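Local structure of transcriptional regulator, putative (Pseudomonas syringae pv. tomato, 2R5F) at residues A[61-66]-A[87-92]; A[156-161]-A[225-230]. The protein is probably a SorC-family transcriptional regulator, whose putative sugar-binding domain is thought to bind a carbohydrate effector that affects DNA binding. All blocks are in the same frame, centred on the assembly; numbering follows the deposited sequence.

Contact 1 of 2, residues A[61-66]-A[87-92]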
loop_
_atom_site.group_PDB
_atom_site.type_symbol
_atom_site.label_atom_id
_atom_site.label_comp_id
_atom_site.label_asym_id
_atom_site.label_seq_id
_atom_site.Cartn_x
_atom_site.Cartn_y
_atom_site.Cartn_z
ATOM N N ILE A 61 -11.481 -3.631 -0.188
ATOM C CA ILE A 61 -10.174 -3.048 -0.370
ATOM C C ILE A 61 -9.940 -1.839 0.533
ATOM O O ILE A 61 -10.816 -1.003 0.667
ATOM C CB ILE A 61 -9.993 -2.600 -1.828
ATOM C CG1 ILE A 61 -10.053 -3.818 -2.754
ATOM C CG2 ILE A 61 -8.684 -1.769 -1.982
ATOM C CD1 ILE A 61 -10.216 -3.470 -4.192
ATOM N N GLY A 62 -8.771 -1.766 1.174
ATOM C CA GLY A 62 -8.377 -0.548 1.897
ATOM C C GLY A 62 -7.165 -0.034 1.163
ATOM O O GLY A 62 -6.360 -0.831 0.721
ATOM N N ILE A 63 -7.040 1.280 0.981
ATOM C CA ILE A 63 -5.826 1.822 0.365
ATOM C C ILE A 63 -5.226 2.967 1.193
ATOM O O ILE A 63 -5.945 3.791 1.780
ATOM C CB ILE A 63 -5.984 2.287 -1.129
ATOM C CG1 ILE A 63 -6.883 3.533 -1.264
ATOM C CG2 ILE A 63 -6.422 1.155 -2.052
ATOM C CD1 ILE A 63 -6.619 4.353 -2.587
ATOM N N SER A 64 -3.901 3.003 1.208
ATOM C CA SER A 64 -3.135 4.123 1.767
ATOM C C SER A 64 -3.189 5.313 0.798
ATOM O O SER A 64 -2.314 5.468 -0.068
ATOM C CB SER A 64 -1.680 3.678 1.950
ATOM O OG SER A 64 -1.011 4.618 2.765
ATOM N N SER A 65 -4.206 6.160 0.915
ATOM C CA SER A 65 -4.474 7.077 -0.191
ATOM C C SER A 65 -3.434 8.201 -0.388
ATOM O O SER A 65 -3.390 8.805 -1.450
ATOM C CB SER A 65 -5.901 7.628 -0.132
ATOM O OG SER A 65 -6.375 7.581 1.197
ATOM N N TRP A 66 -2.586 8.449 0.609
ATOM C CA TRP A 66 -1.513 9.455 0.462
ATOM C C TRP A 66 -0.304 9.005 -0.389
ATOM O O TRP A 66 0.595 9.799 -0.676
ATOM C CB TRP A 66 -1.048 9.961 1.829
ATOM C CG TRP A 66 -2.099 10.763 2.570
ATOM C CD1 TRP A 66 -3.250 10.281 3.106
ATOM C CD2 TRP A 66 -2.086 12.177 2.858
ATOM N NE1 TRP A 66 -3.961 11.285 3.702
ATOM C CE2 TRP A 66 -3.270 12.462 3.577
ATOM C CE3 TRP A 66 -1.197 13.223 2.574
ATOM C CZ2 TRP A 66 -3.592 13.753 4.024
ATOM C CZ3 TRP A 66 -1.511 14.519 3.031
ATOM C CH2 TRP A 66 -2.703 14.769 3.742
ATOM N N GLN A 87 -16.206 -5.276 -3.432
ATOM C CA GLN A 87 -17.242 -4.826 -2.481
ATOM C C GLN A 87 -17.152 -3.346 -2.048
ATOM O O GLN A 87 -18.169 -2.673 -1.975
ATOM C CB GLN A 87 -17.266 -5.726 -1.234
ATOM C CG GLN A 87 -17.652 -7.169 -1.504
ATOM C CD GLN A 87 -18.999 -7.253 -2.181
ATOM O OE1 GLN A 87 -20.033 -7.151 -1.532
ATOM N NE2 GLN A 87 -18.992 -7.404 -3.496
ATOM N N GLU A 88 -15.956 -2.838 -1.764
ATOM C CA GLU A 88 -15.784 -1.427 -1.367
ATOM C C GLU A 88 -14.301 -1.032 -1.409
ATOM O O GLU A 88 -13.430 -1.897 -1.460
ATOM C CB GLU A 88 -16.329 -1.209 0.050
ATOM C CG GLU A 88 -15.685 -2.171 1.073
ATOM C CD GLU A 88 -16.262 -2.096 2.472
ATOM O OE1 GLU A 88 -16.419 -0.978 3.001
ATOM O OE2 GLU A 88 -16.502 -3.164 3.074
ATOM N N VAL A 89 -14.038 0.275 -1.405
ATOM C CA VAL A 89 -12.706 0.832 -1.293
ATOM C C VAL A 89 -12.767 1.777 -0.091
ATOM O O VAL A 89 -13.579 2.701 -0.067
ATOM C CB VAL A 89 -12.302 1.597 -2.572
ATOM C CG1 VAL A 89 -10.925 2.285 -2.410
ATOM C CG2 VAL A 89 -12.304 0.624 -3.764
ATOM N N VAL A 90 -11.946 1.494 0.918
ATOM C CA VAL A 90 -11.909 2.280 2.156
ATOM C C VAL A 90 -10.604 3.073 2.189
ATOM O O VAL A 90 -9.517 2.540 1.905
ATOM C CB VAL A 90 -12.066 1.357 3.410
ATOM C CG1 VAL A 90 -12.079 2.160 4.742
ATOM C CG2 VAL A 90 -13.324 0.498 3.254
ATOM N N GLN A 91 -10.720 4.360 2.479
ATOM C CA GLN A 91 -9.561 5.203 2.700
ATOM C C GLN A 91 -8.947 4.829 4.043
ATOM O O GLN A 91 -9.632 4.902 5.064
ATOM C CB GLN A 91 -10.004 6.654 2.732
ATOM C CG GLN A 91 -8.892 7.598 3.093
ATOM C CD GLN A 91 -9.214 8.999 2.671
ATOM O OE1 GLN A 91 -10.313 9.265 2.212
ATOM N NE2 GLN A 91 -8.269 9.907 2.843
ATOM N N LEU A 92 -7.666 4.446 4.057
ATOM C CA LEU A 92 -7.050 3.924 5.297
ATOM C C LEU A 92 -6.240 4.927 6.093
ATOM O O LEU A 92 -5.700 4.564 7.136
ATOM C CB LEU A 92 -6.153 2.726 5.014
ATOM C CG LEU A 92 -6.723 1.417 4.470
ATOM C CD1 LEU A 92 -5.563 0.469 4.277
ATOM C CD2 LEU A 92 -7.777 0.802 5.351
#
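L92 lies over the backbone of G62, and this is the tight part of the contact. Its CD1 is 3.5 Å from G62 C, and its CG is 3.6 Å from G62 CA. CG of L92 stands anti to its own carbonyl carbon (chi1 -65°), beside the backbone N. A glycine here leaves room for L92 CD2, 3.8 Å from G62 CA. Beside this contact the strands pair in parallel. I61 N gives to E88 O, and V90 N to I61 O at 2.8 Å. I63 N then gives to V90 O, and L92 N to I63 O.

The face of I61, I63 and V89 is looser across the pair. I61 CB is 4.4 Å from V89 CG2. Here I61 and I63 pack instead on L115 and L111 of helix 101-115. S65 OG sits 3.2 Å from Q91 CG without bonding its NE2, because the angle is poor. Q91 OE1 accepts from L122 N, and Q91 NE2 gives to L93 O. E88 OE2 forms a salt bridge with R149 NH1 and a hydrogen bond with H60 ND1. Strand 60-63, helix 68-75 and strand 88-94 form a beta-alpha-beta crossover, as in Rossmann-like folds.

Contact 2 of 2, residues A[156-161]-A[225-230]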
loop_
_atom_site.group_PDB
_atom_site.type_symbol
_atom_site.label_atom_id
_atom_site.label_comp_id
_atom_site.label_asym_id
_atom_site.label_seq_id
_atom_site.Cartn_x
_atom_site.Cartn_y
_atom_site.Cartn_z
ATOM N N ALA A 156 -5.488 -5.035 1.782
ATOM C CA ALA A 156 -4.912 -3.689 2.000
ATOM C C ALA A 156 -3.811 -3.427 1.015
ATOM O O ALA A 156 -2.908 -4.229 0.875
ATOM C CB ALA A 156 -4.420 -3.501 3.443
ATOM N N ILE A 157 -3.889 -2.289 0.322
ATOM C CA ILE A 157 -2.852 -1.856 -0.580
ATOM C C ILE A 157 -2.142 -0.640 0.022
ATOM O O ILE A 157 -2.760 0.394 0.258
ATOM C CB ILE A 157 -3.427 -1.470 -1.974
ATOM C CG1 ILE A 157 -4.411 -2.544 -2.465
ATOM C CG2 ILE A 157 -2.256 -1.170 -2.955
ATOM C CD1 ILE A 157 -5.129 -2.184 -3.669
ATOM N N VAL A 158 -0.844 -0.755 0.275
ATOM C CA VAL A 158 -0.120 0.259 1.075
ATOM C C VAL A 158 1.223 0.628 0.462
ATOM O O VAL A 158 1.922 -0.222 -0.107
ATOM C CB VAL A 158 0.103 -0.206 2.575
ATOM C CG1 VAL A 158 -1.233 -0.493 3.307
ATOM C CG2 VAL A 158 1.045 -1.416 2.663
ATOM N N GLY A 159 1.592 1.897 0.566
ATOM C CA GLY A 159 2.921 2.311 0.204
ATOM C C GLY A 159 3.719 2.171 1.483
ATOM O O GLY A 159 3.156 1.931 2.544
ATOM N N ILE A 160 5.029 2.320 1.386
ATOM C CA ILE A 160 5.897 2.226 2.553
ATOM C C ILE A 160 6.749 3.486 2.519
ATOM O O ILE A 160 7.436 3.734 1.539
ATOM C CB ILE A 160 6.734 0.910 2.514
ATOM C CG1 ILE A 160 5.797 -0.311 2.645
ATOM C CG2 ILE A 160 7.796 0.867 3.639
ATOM C CD1 ILE A 160 6.325 -1.570 2.007
ATOM N N GLY A 161 6.657 4.315 3.559
ATOM C CA GLY A 161 7.480 5.520 3.640
ATOM C C GLY A 161 8.796 5.296 4.389
ATOM O O GLY A 161 8.859 4.520 5.342
ATOM N N ASN A 225 -6.297 -10.483 5.624
ATOM C CA ASN A 225 -6.171 -11.603 4.672
ATOM C C ASN A 225 -4.954 -11.477 3.724
ATOM O O ASN A 225 -4.230 -12.447 3.492
ATOM C CB ASN A 225 -7.471 -11.777 3.847
ATOM C CG ASN A 225 -8.564 -12.569 4.589
ATOM O OD1 ASN A 225 -9.761 -12.475 4.256
ATOM N ND2 ASN A 225 -8.160 -13.355 5.588
ATOM N N ARG A 226 -4.737 -10.277 3.190
ATOM C CA ARG A 226 -3.749 -10.042 2.134
ATOM C C ARG A 226 -3.343 -8.569 2.107
ATOM O O ARG A 226 -4.166 -7.686 1.869
ATOM C CB ARG A 226 -4.363 -10.470 0.802
ATOM C CG ARG A 226 -3.589 -10.265 -0.460
ATOM C CD ARG A 226 -4.078 -11.348 -1.404
ATOM N NE ARG A 226 -4.229 -10.918 -2.792
ATOM C CZ ARG A 226 -5.391 -10.657 -3.392
ATOM N NH1 ARG A 226 -5.403 -10.272 -4.663
ATOM N NH2 ARG A 226 -6.538 -10.775 -2.735
ATOM N N VAL A 227 -2.080 -8.294 2.407
ATOM C CA VAL A 227 -1.578 -6.917 2.372
ATOM C C VAL A 227 -0.574 -6.798 1.229
ATOM O O VAL A 227 0.437 -7.524 1.181
ATOM C CB VAL A 227 -0.959 -6.482 3.720
ATOM C CG1 VAL A 227 -0.396 -5.062 3.651
ATOM C CG2 VAL A 227 -2.004 -6.585 4.826
ATOM N N LEU A 228 -0.901 -5.912 0.296
ATOM C CA LEU A 228 -0.062 -5.625 -0.861
ATOM C C LEU A 228 0.774 -4.409 -0.525
ATOM O O LEU A 228 0.213 -3.330 -0.314
ATOM C CB LEU A 228 -0.954 -5.346 -2.093
ATOM C CG LEU A 228 -0.416 -5.004 -3.498
ATOM C CD1 LEU A 228 0.618 -5.990 -3.966
ATOM C CD2 LEU A 228 -1.541 -4.967 -4.524
ATOM N N GLY A 229 2.094 -4.573 -0.455
ATOM C CA GLY A 229 3.028 -3.444 -0.415
ATOM C C GLY A 229 3.568 -2.999 -1.764
ATOM O O GLY A 229 4.051 -3.824 -2.543
ATOM N N LEU A 230 3.522 -1.681 -2.034
ATOM C CA LEU A 230 4.020 -1.130 -3.271
ATOM C C LEU A 230 5.116 -0.088 -2.977
ATOM O O LEU A 230 4.794 1.016 -2.599
ATOM C CB LEU A 230 2.892 -0.465 -4.110
ATOM C CG LEU A 230 1.592 -1.204 -4.482
ATOM C CD1 LEU A 230 0.677 -0.276 -5.237
ATOM C CD2 LEU A 230 1.841 -2.495 -5.304
HETATM O O HOH W 1 5.607 3.154 -1.272
#
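The flat groups that meet between A156-V158 and R226-L230 are peptide units, bonded N-H to O=C at the strands' facing edges. Side chains cover both faces: I157, L228 and L230 on one, under helices 36-54 and 68-75, and A156, V158 and V227 on the other. L228 is gripped through both its backbone polar atoms. Its N gives to A156 O at 2.7 Å, and its O takes V158 N at 2.8 Å. A156 N to R226 O and L230 N to V158 O complete the set.

On the first face I157 CG2 reaches L230 CD1 at 3.8 Å, and the two side chains cross obliquely. On the second, V158 CG2 lies between its own backbone N and carbonyl carbon, and touches V227 CG1 at 4.0 Å. The R226 guanidinium turns elsewhere, mainly to Y50 OH. Direct pairing then gives way to one water, which accepts from I160 N at 2.8 Å and also bonds L230 O. I160 O bonds K236 NZ. A sulfate ion, probably from the crystallisation liquor, lies about 4 Å from G159. Four backbone bonds thus join the pair, while I157 and V227 turn theirs outward, to G62 and S64 and to D250 and V251.

The centres of contacts 1 and 2 are about 11 Å apart, and both belong to one mixed sheet. Both segments of contact 1 come earlier in the chain than either segment of contact 2. Across the sheet the strands run 88-94, 60-63, 155-162, 226-230. These four run parallel to one another, so the two pairs sit side by side. They join where 60-63 meets 155-162. G62 O to I157 N at 2.9 Å and S64 N to I157 O at 3.0 Å are probable hydrogen bonds. I63 CG2 also packs on I157 CD1. Strand 251-255 continues the sheet beyond 226-230. Together the contacts cover four adjacent parallel strands of the putative sugar-binding domain.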